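Local coordinates for protein bacteriophage virulence determinant (PDB 6GGR) that probably acts as a zinc-dependent protease of the PipA family of Salmonella effectors, cleaving host NF-kappaB proteins, at residues A38-M43 and R90-A95; Y48-P53 and K131-N136; I60-D65 and A111-G116; R76-A81 and G86-L91; I193-K196 and T201-P204. One frame throughout, in Å; residues are numbered along the deposited sequence.

Contact 1: A38-M43 and R90-A95; sequences ARLEPM and RLMNYA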
# COMPACT_ATOMS: atom_id res chain seq x y z
N ALA B 38 -4.25 -32.89 2.81
CA ALA B 38 -5.56 -32.30 2.56
C ALA B 38 -6.56 -32.83 3.58
O ALA B 38 -7.51 -33.55 3.27
CB ALA B 38 -6.01 -32.59 1.14
N ARG B 39 -6.34 -32.45 4.84
CA ARG B 39 -7.15 -32.96 5.94
C ARG B 39 -8.28 -32.01 6.35
O ARG B 39 -9.17 -32.43 7.09
CB ARG B 39 -6.28 -33.27 7.16
CG ARG B 39 -5.54 -32.09 7.77
CD ARG B 39 -4.83 -32.53 9.05
NE ARG B 39 -3.72 -31.66 9.42
CZ ARG B 39 -3.80 -30.64 10.26
NH1 ARG B 39 -2.71 -29.92 10.53
NH2 ARG B 39 -4.95 -30.32 10.84
N LEU B 40 -8.27 -30.76 5.89
CA LEU B 40 -9.38 -29.85 6.10
C LEU B 40 -10.29 -29.85 4.87
O LEU B 40 -9.86 -30.15 3.76
CB LEU B 40 -8.89 -28.43 6.37
CG LEU B 40 -7.71 -28.25 7.33
CD1 LEU B 40 -7.42 -26.77 7.52
CD2 LEU B 40 -7.99 -28.91 8.67
N GLU B 41 -11.55 -29.50 5.10
CA GLU B 41 -12.53 -29.47 4.02
C GLU B 41 -12.47 -28.11 3.33
O GLU B 41 -12.73 -27.09 3.98
CB GLU B 41 -13.93 -29.72 4.56
CG GLU B 41 -14.83 -30.47 3.58
CD GLU B 41 -15.47 -29.55 2.55
OE1 GLU B 41 -16.05 -28.52 2.96
OE2 GLU B 41 -15.39 -29.86 1.35
N PRO B 42 -12.13 -28.04 2.03
CA PRO B 42 -11.94 -26.73 1.39
C PRO B 42 -13.12 -25.77 1.53
O PRO B 42 -12.90 -24.57 1.75
CB PRO B 42 -11.71 -27.10 -0.08
CG PRO B 42 -11.10 -28.45 -0.02
CD PRO B 42 -11.76 -29.15 1.13
N MET B 43 -14.35 -26.25 1.40
CA MET B 43 -15.50 -25.35 1.43
C MET B 43 -15.79 -24.78 2.82
O MET B 43 -16.78 -24.06 2.97
CB MET B 43 -16.74 -26.07 0.90
CG MET B 43 -16.85 -26.04 -0.62
SD MET B 43 -18.01 -27.25 -1.28
CE MET B 43 -16.99 -28.73 -1.29
N ARG B 90 0.11 -26.38 3.72
CA ARG B 90 0.98 -26.34 4.90
C ARG B 90 0.70 -25.09 5.74
O ARG B 90 0.51 -25.18 6.96
CB ARG B 90 2.44 -26.37 4.47
CG ARG B 90 2.88 -27.69 3.85
CD ARG B 90 4.39 -27.83 3.81
NE ARG B 90 5.03 -26.94 2.84
CZ ARG B 90 5.58 -25.77 3.12
NH1 ARG B 90 5.59 -25.30 4.36
NH2 ARG B 90 6.14 -25.05 2.15
N LEU B 91 0.68 -23.92 5.10
CA LEU B 91 0.40 -22.69 5.83
C LEU B 91 -0.98 -22.75 6.47
O LEU B 91 -1.13 -22.46 7.67
CB LEU B 91 0.53 -21.49 4.89
CG LEU B 91 1.86 -21.41 4.14
CD1 LEU B 91 1.90 -20.17 3.26
CD2 LEU B 91 3.05 -21.42 5.09
N MET B 92 -1.99 -23.15 5.70
CA MET B 92 -3.35 -23.20 6.22
C MET B 92 -3.48 -24.21 7.35
O MET B 92 -4.06 -23.92 8.40
CB MET B 92 -4.32 -23.54 5.09
CG MET B 92 -5.78 -23.58 5.52
SD MET B 92 -6.38 -21.95 6.02
CE MET B 92 -7.79 -22.41 7.03
N ASN B 93 -2.97 -25.43 7.14
CA ASN B 93 -3.06 -26.46 8.16
C ASN B 93 -2.43 -25.99 9.46
O ASN B 93 -3.05 -26.06 10.53
CB ASN B 93 -2.39 -27.75 7.68
CG ASN B 93 -3.23 -28.53 6.68
OD1 ASN B 93 -4.44 -28.33 6.59
ND2 ASN B 93 -2.59 -29.43 5.94
N TYR B 94 -1.18 -25.53 9.40
CA TYR B 94 -0.52 -25.02 10.59
C TYR B 94 -1.37 -23.95 11.26
O TYR B 94 -1.68 -24.03 12.45
CB TYR B 94 0.86 -24.46 10.21
CG TYR B 94 1.78 -24.09 11.36
CD1 TYR B 94 1.32 -23.94 12.67
CD2 TYR B 94 3.12 -23.87 11.13
CE1 TYR B 94 2.19 -23.59 13.68
CE2 TYR B 94 3.96 -23.53 12.12
CZ TYR B 94 3.51 -23.39 13.40
OH TYR B 94 4.39 -23.04 14.40
N ALA B 95 -1.78 -22.94 10.49
CA ALA B 95 -2.58 -21.86 11.07
C ALA B 95 -3.86 -22.39 11.71
O ALA B 95 -4.31 -21.86 12.74
CB ALA B 95 -2.91 -20.83 9.99
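The loop 38-43 passes along the flank of helix 86-100, its CA atoms coming nearest at Leu40 and Asn93, 7.5 Å apart, and no hydrogen bond joins the two segments. This is loop-on-helix packing: the irregular chain between helices 24-30 and 45-49 lays two consecutive side chains over one turn of the helix, which is itself held by regular bonds such as Tyr94 N to Arg90 O. Arg39 stacks its guanidinium on the Asn93 side-chain amide with the two planes 23° apart. Asn93 CG sits 3.9 Å above the guanidinium plane, displaced toward its rim, and Arg39 NH1 comes within 3.6 Å of Asn93 CB. The extended run of the arginine chain from CG to NE carries the flat group over the helix, where salt bridges to Asp35 through NE and to Asp97 through NH1 would limit its rotation. The buried amide is held from several directions: Asn93 ND2 bonds to the carbonyls of Asp35 and Lys37, and OD1 bonds to the hydroxyl of Tyr82, which also bonds to Leu40 N. Thus the loop backbone and the helix side chain share a partner on helix 64-84. Leu40 completes the contact with its branch. With CG anti to the carbonyl carbon (chi1 -44°), the isobutyl group lies against Asn93 OD1 and points on toward Met92, where Leu40 CD1 lies 4.1 Å from Met92 CG. At the branch point itself, Leu40 CG is 3.4 Å from Asn93 OD1.

Contact 2: Y48-P53 and K131-N136; sequences YLISGP and KVIALN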
# COMPACT_ATOMS: atom_id res chain seq x y z
N TYR B 48 -13.23 -20.77 8.60
CA TYR B 48 -12.09 -20.96 9.49
C TYR B 48 -11.22 -19.70 9.56
O TYR B 48 -10.60 -19.44 10.59
CB TYR B 48 -11.24 -22.14 9.02
CG TYR B 48 -11.96 -23.48 9.01
CD1 TYR B 48 -13.19 -23.65 9.62
CD2 TYR B 48 -11.38 -24.59 8.39
CE1 TYR B 48 -13.84 -24.87 9.61
CE2 TYR B 48 -12.02 -25.82 8.37
CZ TYR B 48 -13.25 -25.95 8.99
OH TYR B 48 -13.90 -27.16 8.98
N LEU B 49 -11.17 -18.92 8.48
CA LEU B 49 -10.31 -17.74 8.44
C LEU B 49 -11.04 -16.47 8.87
O LEU B 49 -10.44 -15.61 9.52
CB LEU B 49 -9.75 -17.56 7.03
CG LEU B 49 -8.74 -16.42 6.82
CD1 LEU B 49 -7.37 -16.79 7.37
CD2 LEU B 49 -8.65 -16.04 5.36
N ILE B 50 -12.32 -16.34 8.53
CA ILE B 50 -13.07 -15.09 8.69
C ILE B 50 -14.17 -15.29 9.72
O ILE B 50 -14.95 -16.25 9.64
CB ILE B 50 -13.66 -14.62 7.35
CG1 ILE B 50 -12.56 -14.53 6.28
CG2 ILE B 50 -14.37 -13.28 7.52
CD1 ILE B 50 -11.37 -13.68 6.66
N SER B 51 -14.25 -14.37 10.68
CA SER B 51 -15.34 -14.37 11.65
C SER B 51 -16.50 -13.49 11.19
O SER B 51 -17.66 -13.93 11.19
CB SER B 51 -14.85 -13.88 13.02
OG SER B 51 -14.50 -12.51 12.97
N GLY B 52 -16.21 -12.25 10.81
CA GLY B 52 -17.21 -11.35 10.31
C GLY B 52 -16.60 -10.11 9.69
O GLY B 52 -15.37 -9.98 9.59
N PRO B 53 -17.44 -9.18 9.24
CA PRO B 53 -16.92 -7.93 8.69
C PRO B 53 -16.26 -7.08 9.75
O PRO B 53 -16.58 -7.16 10.94
CB PRO B 53 -18.17 -7.23 8.13
CG PRO B 53 -19.29 -8.22 8.21
CD PRO B 53 -18.91 -9.26 9.21
N LYS B 131 -7.59 -8.29 14.75
CA LYS B 131 -6.99 -8.87 13.56
C LYS B 131 -7.90 -8.60 12.36
O LYS B 131 -9.09 -8.92 12.41
CB LYS B 131 -6.78 -10.38 13.74
CG LYS B 131 -5.70 -10.76 14.75
CD LYS B 131 -5.93 -12.16 15.36
CE LYS B 131 -5.05 -13.23 14.73
NZ LYS B 131 -5.19 -14.55 15.44
N VAL B 132 -7.34 -8.03 11.30
CA VAL B 132 -8.11 -7.65 10.12
C VAL B 132 -7.40 -8.13 8.86
O VAL B 132 -6.17 -8.10 8.77
CB VAL B 132 -8.32 -6.13 10.05
CG1 VAL B 132 -9.03 -5.75 8.74
CG2 VAL B 132 -9.12 -5.65 11.25
N ILE B 133 -8.19 -8.56 7.88
CA ILE B 133 -7.73 -8.85 6.53
C ILE B 133 -8.54 -7.97 5.59
O ILE B 133 -9.75 -8.15 5.46
CB ILE B 133 -7.89 -10.34 6.17
CG1 ILE B 133 -6.87 -11.19 6.93
CG2 ILE B 133 -7.73 -10.57 4.67
CD1 ILE B 133 -7.21 -12.66 6.98
N ALA B 134 -7.87 -7.02 4.94
CA ALA B 134 -8.53 -6.06 4.06
C ALA B 134 -8.40 -6.53 2.62
O ALA B 134 -7.28 -6.71 2.12
CB ALA B 134 -7.95 -4.66 4.23
N LEU B 135 -9.54 -6.71 1.95
CA LEU B 135 -9.57 -7.15 0.56
C LEU B 135 -10.60 -6.34 -0.20
O LEU B 135 -11.58 -5.86 0.37
CB LEU B 135 -9.90 -8.65 0.45
CG LEU B 135 -9.02 -9.60 1.26
CD1 LEU B 135 -9.64 -10.99 1.29
CD2 LEU B 135 -7.61 -9.65 0.69
N ASN B 136 -10.37 -6.19 -1.51
CA ASN B 136 -11.31 -5.50 -2.37
C ASN B 136 -11.25 -6.11 -3.76
O ASN B 136 -10.30 -6.83 -4.10
CB ASN B 136 -11.02 -3.99 -2.44
CG ASN B 136 -9.71 -3.69 -3.14
OD1 ASN B 136 -9.61 -3.77 -4.37
ND2 ASN B 136 -8.69 -3.35 -2.36
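A helix-to-strand junction packs here on the middle strand of the three-stranded mixed sheet, in the hydrophobic core beside the zinc-site helix. Leu49 ends helix 45-49, Ile50 is the first residue to leave helical backbone angles, and both send a side chain to Ile133 of strand 132-135. The backbones stay well apart, with Ile50 CA and Ile133 CA 8.5 Å from each other, and the contact is purely apolar. One methyl does the work on the strand side. Ile133 CD1 lies 4.0 Å from Leu49 CD2 and nearly as close to Leu49 CG, so it rests against the fork of the leucine, the two side chains crossing at about a right angle. Leu49 turns that fork inward by placing CG anti to its backbone N (chi1 -176°). From the next residue, Ile50 CD1 approaches Ile133 CD1 at 4.3 Å. The side chain of Ile133 is about 7 Å from that of His170, a zinc ligand, although no zinc is bound to this chain. Backbone bonds from Leu49 and Ser51 to Trp107, and from Lys131 to Leu108, put strand 107-111 between the two segments. Helix 160-173 adds Leu172 against Leu49 and Ala171 against Ile133, while helix 64-84 packs Tyr67 and Leu74 on Ile50.

Contact 3: I60-D65 and A111-G116; sequences IEIDDD and AGENFG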
# COMPACT_ATOMS: atom_id res chain seq x y z
N ILE B 60 -14.84 3.19 11.61
CA ILE B 60 -15.42 3.01 10.28
C ILE B 60 -15.92 1.58 10.15
O ILE B 60 -15.35 0.65 10.73
CB ILE B 60 -14.39 3.36 9.19
CG1 ILE B 60 -13.71 4.70 9.50
CG2 ILE B 60 -15.09 3.45 7.83
CD1 ILE B 60 -12.56 5.05 8.57
N GLU B 61 -17.00 1.41 9.39
CA GLU B 61 -17.69 0.13 9.31
C GLU B 61 -17.77 -0.34 7.87
O GLU B 61 -17.75 0.46 6.93
CB GLU B 61 -19.10 0.25 9.90
CG GLU B 61 -20.00 1.22 9.15
CD GLU B 61 -21.07 1.82 10.04
OE1 GLU B 61 -21.19 1.40 11.21
OE2 GLU B 61 -21.80 2.72 9.56
N ILE B 62 -17.88 -1.66 7.70
CA ILE B 62 -17.85 -2.30 6.39
C ILE B 62 -19.27 -2.43 5.86
O ILE B 62 -20.21 -2.71 6.62
CB ILE B 62 -17.16 -3.67 6.47
CG1 ILE B 62 -15.80 -3.56 7.16
CG2 ILE B 62 -17.00 -4.27 5.07
CD1 ILE B 62 -14.85 -2.57 6.51
N ASP B 63 -19.42 -2.25 4.55
CA ASP B 63 -20.71 -2.48 3.90
C ASP B 63 -21.04 -3.96 3.91
O ASP B 63 -20.23 -4.80 3.48
CB ASP B 63 -20.67 -1.95 2.47
CG ASP B 63 -21.98 -2.16 1.73
OD1 ASP B 63 -22.96 -2.61 2.36
OD2 ASP B 63 -22.03 -1.86 0.52
N ASP B 64 -22.24 -4.30 4.40
CA ASP B 64 -22.66 -5.69 4.46
C ASP B 64 -22.72 -6.31 3.07
O ASP B 64 -22.54 -7.53 2.93
CB ASP B 64 -24.02 -5.80 5.15
CG ASP B 64 -23.98 -5.29 6.58
OD1 ASP B 64 -23.05 -5.67 7.32
OD2 ASP B 64 -24.88 -4.51 6.96
N ASP B 65 -22.97 -5.50 2.04
CA ASP B 65 -23.08 -6.04 0.69
C ASP B 65 -21.70 -6.41 0.14
O ASP B 65 -21.49 -7.53 -0.33
CB ASP B 65 -23.77 -5.02 -0.22
CG ASP B 65 -24.26 -5.63 -1.51
OD1 ASP B 65 -23.58 -6.53 -2.05
OD2 ASP B 65 -25.33 -5.20 -2.00
N ALA B 111 -13.76 -5.89 3.88
CA ALA B 111 -14.12 -5.95 2.47
C ALA B 111 -14.24 -4.55 1.87
O ALA B 111 -14.77 -3.63 2.49
CB ALA B 111 -15.44 -6.71 2.29
N GLY B 112 -13.75 -4.41 0.64
CA GLY B 112 -13.79 -3.13 -0.04
C GLY B 112 -12.74 -2.14 0.40
O GLY B 112 -12.77 -0.99 -0.04
N GLU B 113 -11.81 -2.55 1.26
CA GLU B 113 -10.76 -1.68 1.76
C GLU B 113 -9.44 -2.00 1.07
O GLU B 113 -9.27 -3.03 0.42
CB GLU B 113 -10.63 -1.82 3.28
CG GLU B 113 -11.92 -1.58 4.04
CD GLU B 113 -12.44 -0.17 3.87
OE1 GLU B 113 -11.61 0.76 3.74
OE2 GLU B 113 -13.68 0.02 3.85
N ASN B 114 -8.48 -1.08 1.23
CA ASN B 114 -7.17 -1.26 0.64
C ASN B 114 -6.56 -2.58 1.11
O ASN B 114 -6.66 -2.94 2.29
CB ASN B 114 -6.26 -0.09 1.00
CG ASN B 114 -5.02 -0.02 0.14
OD1 ASN B 114 -5.10 0.18 -1.07
ND2 ASN B 114 -3.85 -0.19 0.76
N PHE B 115 -5.92 -3.29 0.19
CA PHE B 115 -5.32 -4.58 0.51
C PHE B 115 -4.36 -4.46 1.69
O PHE B 115 -3.42 -3.65 1.66
CB PHE B 115 -4.58 -5.12 -0.72
CG PHE B 115 -5.48 -5.73 -1.75
CD1 PHE B 115 -6.14 -6.93 -1.50
CD2 PHE B 115 -5.66 -5.13 -2.98
CE1 PHE B 115 -6.97 -7.49 -2.45
CE2 PHE B 115 -6.48 -5.69 -3.94
CZ PHE B 115 -7.14 -6.87 -3.67
N GLY B 116 -4.59 -5.26 2.72
CA GLY B 116 -3.72 -5.24 3.88
C GLY B 116 -4.19 -6.23 4.93
O GLY B 116 -5.33 -6.72 4.89
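The Glu113 carboxylate meets the CD1 methyl of Ile62 beside one oxygen rather than over its centre: Ile62 CD1 is 3.9 Å from Glu113 OE2 and 4.0 Å from Glu113 CG. The glutamate chain bends at chi2, which brings CG and OE2 together to the methyl, which lies off to one side of the carboxylate and above its plane, and the two side chains cross at a slant. A second carboxylate, that of Asp63, is approached by the backbone N-H of Asp65 from above its plane, 72° out of it. The other branch of Ile62 packs on Ala111, on both backbone and side chain. Ile62 CG2, anti to the Ile62 N, lies 3.5 Å from Ala111 O and 4.0 Å from Ala111 CB, so the single isoleucine spans Ala111 and Glu113. The CA atoms of Ile62 and Ala111 are 6.5 Å apart, and no hydrogen bond crosses the contact. Pro53 also packs on Ile62, and Ala134 of strand 132-135 packs on Glu113. Ile60 and Asn114 touch side chains of another protein chain, which places the contact close to an interface of the assembly. The bond from Asp65 N to Asp63 OD1 is 2.9 Å long and nearly straight at 168°. An aspartate accepting a first-turn N-H in this way is an N-cap, here opening helix 64-84 just beyond the hydrophobic contact of Ile62.

Contact 4: R76-A81 and G86-L91; sequences RILEDA and GTFRRL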
# COMPACT_ATOMS: atom_id res chain seq x y z
N ARG B 76 -13.83 -19.00 -2.93
CA ARG B 76 -13.40 -19.73 -4.12
C ARG B 76 -11.88 -19.87 -4.15
O ARG B 76 -11.35 -20.96 -4.38
CB ARG B 76 -13.88 -19.01 -5.38
CG ARG B 76 -15.39 -18.84 -5.50
CD ARG B 76 -15.76 -18.27 -6.86
NE ARG B 76 -15.13 -16.97 -7.12
CZ ARG B 76 -13.97 -16.80 -7.74
NH1 ARG B 76 -13.27 -17.85 -8.17
NH2 ARG B 76 -13.49 -15.58 -7.92
N ILE B 77 -11.17 -18.76 -3.93
CA ILE B 77 -9.72 -18.76 -4.03
C ILE B 77 -9.11 -19.65 -2.96
O ILE B 77 -8.17 -20.42 -3.23
CB ILE B 77 -9.19 -17.31 -3.95
CG1 ILE B 77 -9.57 -16.57 -5.23
CG2 ILE B 77 -7.68 -17.28 -3.72
CD1 ILE B 77 -9.37 -15.07 -5.17
N LEU B 78 -9.62 -19.58 -1.73
CA LEU B 78 -9.15 -20.47 -0.67
C LEU B 78 -9.36 -21.92 -1.07
O LEU B 78 -8.47 -22.76 -0.89
CB LEU B 78 -9.88 -20.16 0.63
CG LEU B 78 -9.54 -18.85 1.33
CD1 LEU B 78 -10.56 -18.57 2.43
CD2 LEU B 78 -8.14 -18.90 1.91
N GLU B 79 -10.54 -22.24 -1.60
CA GLU B 79 -10.84 -23.60 -2.01
C GLU B 79 -9.88 -24.08 -3.09
O GLU B 79 -9.32 -25.18 -3.00
CB GLU B 79 -12.29 -23.67 -2.49
CG GLU B 79 -12.71 -25.00 -3.09
CD GLU B 79 -14.21 -25.05 -3.38
OE1 GLU B 79 -14.83 -23.98 -3.52
OE2 GLU B 79 -14.76 -26.17 -3.46
N ASP B 80 -9.66 -23.26 -4.12
CA ASP B 80 -8.75 -23.64 -5.20
C ASP B 80 -7.33 -23.80 -4.68
O ASP B 80 -6.63 -24.75 -5.06
CB ASP B 80 -8.78 -22.60 -6.32
CG ASP B 80 -10.06 -22.66 -7.14
OD1 ASP B 80 -10.70 -23.73 -7.16
OD2 ASP B 80 -10.41 -21.64 -7.76
N ALA B 81 -6.88 -22.88 -3.83
CA ALA B 81 -5.51 -22.94 -3.33
C ALA B 81 -5.27 -24.19 -2.50
O ALA B 81 -4.20 -24.81 -2.59
CB ALA B 81 -5.19 -21.69 -2.51
N GLY B 86 0.06 -27.76 -2.39
CA GLY B 86 0.53 -28.35 -1.15
C GLY B 86 1.25 -27.37 -0.26
O GLY B 86 1.22 -27.50 0.97
N THR B 87 1.92 -26.38 -0.85
CA THR B 87 2.54 -25.34 -0.05
C THR B 87 1.49 -24.57 0.74
O THR B 87 1.68 -24.29 1.93
CB THR B 87 3.35 -24.39 -0.94
OG1 THR B 87 4.46 -25.11 -1.51
CG2 THR B 87 3.87 -23.19 -0.16
N PHE B 88 0.38 -24.22 0.10
CA PHE B 88 -0.68 -23.50 0.79
C PHE B 88 -1.35 -24.37 1.85
O PHE B 88 -1.74 -23.87 2.92
CB PHE B 88 -1.72 -22.99 -0.20
CG PHE B 88 -2.89 -22.31 0.44
CD1 PHE B 88 -2.86 -20.95 0.71
CD2 PHE B 88 -4.02 -23.03 0.78
CE1 PHE B 88 -3.93 -20.33 1.30
CE2 PHE B 88 -5.10 -22.40 1.38
CZ PHE B 88 -5.05 -21.06 1.64
N ARG B 89 -1.50 -25.67 1.57
CA ARG B 89 -2.05 -26.57 2.58
C ARG B 89 -1.21 -26.56 3.85
O ARG B 89 -1.75 -26.69 4.95
CB ARG B 89 -2.15 -28.00 2.02
CG ARG B 89 -3.26 -28.18 0.97
CD ARG B 89 -3.59 -29.65 0.72
NE ARG B 89 -2.53 -30.37 0.01
CZ ARG B 89 -2.37 -30.38 -1.31
NH1 ARG B 89 -3.20 -29.70 -2.09
NH2 ARG B 89 -1.38 -31.07 -1.86
N ARG B 90 0.11 -26.38 3.72
CA ARG B 90 0.98 -26.34 4.90
C ARG B 90 0.70 -25.09 5.74
O ARG B 90 0.51 -25.18 6.96
CB ARG B 90 2.44 -26.37 4.47
CG ARG B 90 2.88 -27.69 3.85
CD ARG B 90 4.39 -27.83 3.81
NE ARG B 90 5.03 -26.94 2.84
CZ ARG B 90 5.58 -25.77 3.12
NH1 ARG B 90 5.59 -25.30 4.36
NH2 ARG B 90 6.14 -25.05 2.15
N LEU B 91 0.68 -23.92 5.10
CA LEU B 91 0.40 -22.69 5.83
C LEU B 91 -0.98 -22.75 6.47
O LEU B 91 -1.13 -22.46 7.67
CB LEU B 91 0.53 -21.49 4.89
CG LEU B 91 1.86 -21.41 4.14
CD1 LEU B 91 1.90 -20.17 3.26
CD2 LEU B 91 3.05 -21.42 5.09
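Phe88 presents one face of its ring to Ala81 and an edge to Leu78, joining two consecutive helices, 64-84 and 86-100, across the tight bend between them. Ala81 CB stands over the middle of the Phe88 ring, 3.8 Å from the centroid and only 12° off the ring normal, a CH-pi contact. Leu78, about one turn earlier on the same helix, brings its CD2 methyl to the rim near the ring plane, 3.8 Å from Phe88 CZ. The small alanine lets the helices come close, with Ala81 CA and Phe88 CA 6.4 Å apart. Phe88 reaches across because its CG is anti to the backbone N (chi1 177°), which throws the ring out toward helix 64-84. All three side chains are buried, and no hydrogen bond crosses the contact. Ser85 OG, at the bend between the helices, bonds to Phe88 N near the start of the second helix. The neighbouring Thr87 packs on Tyr190, Ile193 and Ile194 of helix 186-197. The alanine backbone takes part as well: Ala81 C lies 3.7 Å from Phe88 CD2.

Contact 5: I193-K196 and T201-P204; sequences IILK and TSPP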
# COMPACT_ATOMS: atom_id res chain seq x y z
N ILE B 193 5.08 -19.29 -5.10
CA ILE B 193 5.06 -20.75 -5.16
C ILE B 193 3.63 -21.26 -5.20
O ILE B 193 3.29 -22.17 -5.97
CB ILE B 193 5.83 -21.34 -3.97
CG1 ILE B 193 7.30 -20.91 -4.02
CG2 ILE B 193 5.71 -22.87 -3.96
CD1 ILE B 193 8.06 -21.17 -2.74
N ILE B 194 2.77 -20.72 -4.33
CA ILE B 194 1.38 -21.15 -4.27
C ILE B 194 0.70 -20.95 -5.62
O ILE B 194 0.03 -21.84 -6.14
CB ILE B 194 0.65 -20.39 -3.15
CG1 ILE B 194 1.23 -20.79 -1.79
CG2 ILE B 194 -0.86 -20.67 -3.18
CD1 ILE B 194 0.80 -19.89 -0.65
N LEU B 195 0.88 -19.76 -6.21
CA LEU B 195 0.22 -19.46 -7.47
C LEU B 195 0.69 -20.40 -8.58
O LEU B 195 -0.13 -20.87 -9.38
CB LEU B 195 0.49 -18.01 -7.87
CG LEU B 195 -0.61 -17.01 -7.49
CD1 LEU B 195 -0.84 -16.98 -5.99
CD2 LEU B 195 -0.26 -15.62 -8.00
N LYS B 196 1.99 -20.68 -8.65
CA LYS B 196 2.46 -21.65 -9.64
C LYS B 196 1.89 -23.04 -9.36
O LYS B 196 1.56 -23.78 -10.30
CB LYS B 196 3.99 -21.69 -9.66
CG LYS B 196 4.64 -20.49 -10.33
CD LYS B 196 4.22 -20.34 -11.79
CE LYS B 196 5.01 -19.24 -12.48
NZ LYS B 196 4.48 -18.94 -13.85
N THR B 201 -0.75 -18.48 -14.31
CA THR B 201 0.22 -18.24 -15.37
C THR B 201 1.12 -17.04 -15.11
O THR B 201 2.18 -16.94 -15.73
CB THR B 201 -0.53 -18.04 -16.69
OG1 THR B 201 -1.26 -19.24 -17.01
CG2 THR B 201 0.42 -17.72 -17.85
N SER B 202 0.73 -16.14 -14.21
CA SER B 202 1.47 -14.89 -14.05
C SER B 202 2.94 -15.18 -13.77
O SER B 202 3.26 -16.13 -13.04
CB SER B 202 0.88 -14.06 -12.91
OG SER B 202 1.12 -14.66 -11.65
N PRO B 203 3.87 -14.39 -14.31
CA PRO B 203 5.28 -14.59 -13.97
C PRO B 203 5.49 -14.35 -12.49
O PRO B 203 4.82 -13.50 -11.87
CB PRO B 203 6.00 -13.53 -14.82
CG PRO B 203 5.02 -13.09 -15.85
CD PRO B 203 3.68 -13.26 -15.24
N PRO B 204 6.43 -15.07 -11.87
CA PRO B 204 6.68 -14.85 -10.44
C PRO B 204 7.27 -13.47 -10.18
O PRO B 204 7.93 -12.87 -11.02
CB PRO B 204 7.66 -15.96 -10.07
CG PRO B 204 8.26 -16.39 -11.35
CD PRO B 204 7.25 -16.16 -12.41
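Ser202 OG, with the Leu195 CD2 methyl 4.0 Å away, is gripped by two nitrogens from outside the contact, His200 ND1 and Arg162 NH2. The serine backbone is held from the helix instead: Lys196 NZ donates to Ser202 O over 3.2 Å. The ammonium group comes from above the carbonyl plane, 49° out of it, with a C=O...N angle of 129°, and does not lie on a lone pair. Thr201 O lies near Lys196 NZ at 3.6 Å, and both carbonyl oxygens would probably favour the positive charge. Lys196 gets there by bending at chi2 (-61°) and then running extended to NZ, which draws the aliphatic part over the returning chain. Lys196 CE lies 3.8 Å from Pro204 CD. The loop is thus folded back against the last turns of helix 186-197, with Lys196 CA and Thr201 CA 7.0 Å apart. Tyr149 bonds through its hydroxyl to Pro203 O, and Glu17 of helix 16-19 packs on Pro204. Leu195 leans on Arg162 and Ile165 of helix 160-173, and the Leu195 side chain is about 7 Å from that of His166, a zinc ligand, while Ile194 faces helix 86-100 through Phe88 and Leu91.

In the fold
Contacts 1 and 4 lie 7 Å apart, centre to centre, and share Arg90 and Leu91 on helix 86-100. That helix also reaches contact 5, where Phe88 CB is 3.9 Å from Ile194 CG2, and contact 2, where Met92 CE is 4.0 Å from Tyr48 CB. Contacts 2 and 3, centres 9 Å apart, adjoin where the chain after strand 132-135 meets the loop before strand 116-117: Asn136 ND2 probably bonds to Glu113 O at 2.9 Å. Contacts 3 and 5 are the most widely separated, their centres 27 Å apart on opposite sides of the chain's centre. Contacts 2, 4 and 5 come nearest the zinc-binding histidines of helix 160-173; contacts 1 and 3 lie away from them.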